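PDB 5DA1: endoribonuclease from Porcine reproductive and respiratory syndrome virus, which acts as the Nsp11 endoribonuclease and a beta interferon antagonist, and probably degrades viral polyuridine to hide replication from host RNA sensors. Local coordinates for residues R119-V122 / V123-L127. Numbering follows the deposited sequence.
Sequences RERV and VAESL
Arg121 and Glu125 form an i to i+4 salt bridge along helix 118-126. The carboxylate oxygen Glu125 OE1 lies at the edge of the guanidinium, near its plane. Glu125 OE1 is 3.3 Å from Arg121 NH2 and 3.4 Å from Arg121 NE. Both hydrogen bonds are weak, long and bent. The guanidinium and carboxylate planes are 41° apart. The arginine chain leaves with CG anti to its backbone nitrogen (chi1 -169°), and bends at chi2 and chi3 bring its end back to the glutamate. Glu125 stays extended beyond CG. Val122 CG1 lies against one face of the guanidinium, toward its rim.

Beneath this pair, the helix is joined by i to i+4 backbone bonds, the last of them more bent. Ala124 N donates to Glu120 O at 3.1 Å, and Glu125 N donates to Arg121 O at 3.0 Å. One step later Ser126 N reaches Val122 O at 2.8 Å with an N-H...O angle of 134°. Ser126 OG turns back to donate to Val123 O at 2.8 Å. Leu127 is the first residue to leave the helical conformation.

The opposite charge of Asp118 also holds Arg121, through NH1, so the guanidinium joins acids one turn before and one turn after it. Glu120 is buried, and Arg107 and the backbone nitrogens of Leu116 and Leu183 bind its carboxylate. On the buried side, Val123 touches Glu187 and Ala124 touches Tyr115.

The helix belongs to the EndoU-type domain and ends just before His129, a predicted active-site residue. Arg121 is shared between Asp118 and Glu125, so its charge is probably balanced from both directions along the helix, with the Glu125 share the weaker. The charged and backbone donors around Glu120 probably favour its ionised form.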
loop_
_atom_site.group_PDB
_atom_site.type_symbol
_atom_site.label_atom_id
_atom_site.label_comp_id
_atom_site.label_asym_id
_atom_site.label_seq_id
_atom_site.Cartn_x
_atom_site.Cartn_y
_atom_site.Cartn_z
ATOM N N ARG A 119 -4.888 -21.667 -15.716
ATOM C CA ARG A 119 -4.477 -21.096 -16.977
ATOM C C ARG A 119 -3.686 -19.801 -16.759
ATOM O O ARG A 119 -2.647 -19.575 -17.400
ATOM C CB ARG A 119 -5.705 -20.862 -17.835
ATOM C CG ARG A 119 -5.440 -20.071 -19.052
ATOM C CD ARG A 119 -6.675 -19.973 -19.882
ATOM N NE ARG A 119 -6.337 -19.403 -21.175
ATOM C CZ ARG A 119 -7.192 -18.761 -21.957
ATOM N NH1 ARG A 119 -8.452 -18.605 -21.576
ATOM N NH2 ARG A 119 -6.777 -18.266 -23.116
ATOM N N GLU A 120 -4.174 -18.959 -15.852
ATOM C CA GLU A 120 -3.514 -17.706 -15.576
ATOM C C GLU A 120 -2.168 -17.980 -14.906
ATOM O O GLU A 120 -1.165 -17.357 -15.257
ATOM C CB GLU A 120 -4.398 -16.786 -14.727
ATOM C CG GLU A 120 -3.818 -15.365 -14.525
ATOM C CD GLU A 120 -4.610 -14.475 -13.550
ATOM O OE1 GLU A 120 -5.101 -14.961 -12.486
ATOM O OE2 GLU A 120 -4.723 -13.270 -13.865
ATOM N N ARG A 121 -2.134 -18.924 -13.967
ATOM C CA ARG A 121 -0.876 -19.314 -13.328
ATOM C C ARG A 121 0.248 -19.438 -14.365
ATOM O O ARG A 121 1.301 -18.852 -14.198
ATOM C CB ARG A 121 -1.055 -20.632 -12.576
ATOM C CG ARG A 121 0.094 -21.056 -11.639
ATOM C CD ARG A 121 0.252 -22.583 -11.666
ATOM N NE ARG A 121 1.134 -22.964 -12.775
ATOM C CZ ARG A 121 1.102 -24.128 -13.416
ATOM N NH1 ARG A 121 0.213 -25.053 -13.078
ATOM N NH2 ARG A 121 1.967 -24.368 -14.401
ATOM N N VAL A 122 0.003 -20.167 -15.452
ATOM C CA VAL A 122 1.043 -20.421 -16.452
ATOM C C VAL A 122 1.515 -19.124 -17.159
ATOM O O VAL A 122 2.711 -18.939 -17.365
ATOM C CB VAL A 122 0.734 -21.649 -17.475
ATOM C CG1 VAL A 122 0.113 -22.888 -16.780
ATOM C CG2 VAL A 122 -0.119 -21.211 -18.692
ATOM N N VAL A 123 0.604 -18.219 -17.500
ATOM C CA VAL A 123 1.021 -16.956 -18.128
ATOM C C VAL A 123 1.912 -16.139 -17.197
ATOM O O VAL A 123 2.899 -15.545 -17.618
ATOM C CB VAL A 123 -0.172 -16.058 -18.531
ATOM C CG1 VAL A 123 0.319 -14.878 -19.375
ATOM C CG2 VAL A 123 -1.241 -16.844 -19.270
ATOM N N ALA A 124 1.557 -16.090 -15.926
ATOM C CA ALA A 124 2.332 -15.320 -15.006
ATOM C C ALA A 124 3.717 -15.936 -14.964
ATOM O O ALA A 124 4.720 -15.219 -15.038
ATOM C CB ALA A 124 1.679 -15.320 -13.636
ATOM N N GLU A 125 3.751 -17.275 -14.880
ATOM C CA GLU A 125 4.975 -18.064 -14.769
ATOM C C GLU A 125 5.831 -17.933 -16.004
ATOM O O GLU A 125 7.052 -17.972 -15.913
ATOM C CB GLU A 125 4.647 -19.532 -14.532
ATOM C CG GLU A 125 4.254 -19.824 -13.089
ATOM C CD GLU A 125 4.178 -21.313 -12.765
ATOM O OE1 GLU A 125 4.332 -22.143 -13.709
ATOM O OE2 GLU A 125 3.966 -21.633 -11.558
ATOM N N SER A 126 5.193 -17.747 -17.151
ATOM C CA SER A 126 5.897 -17.654 -18.400
ATOM C C SER A 126 6.686 -16.347 -18.543
ATOM O O SER A 126 7.740 -16.314 -19.183
ATOM C CB SER A 126 4.908 -17.794 -19.560
ATOM O OG SER A 126 4.299 -16.553 -19.881
ATOM N N LEU A 127 6.180 -15.262 -17.973
ATOM C CA LEU A 127 6.834 -13.967 -18.146
ATOM C C LEU A 127 7.198 -13.333 -16.771
ATOM O O LEU A 127 6.843 -12.191 -16.479
ATOM C CB LEU A 127 5.939 -13.075 -19.029
ATOM C CG LEU A 127 6.614 -11.903 -19.736
ATOM C CD1 LEU A 127 7.722 -12.350 -20.739
ATOM C CD2 LEU A 127 5.603 -11.005 -20.425
#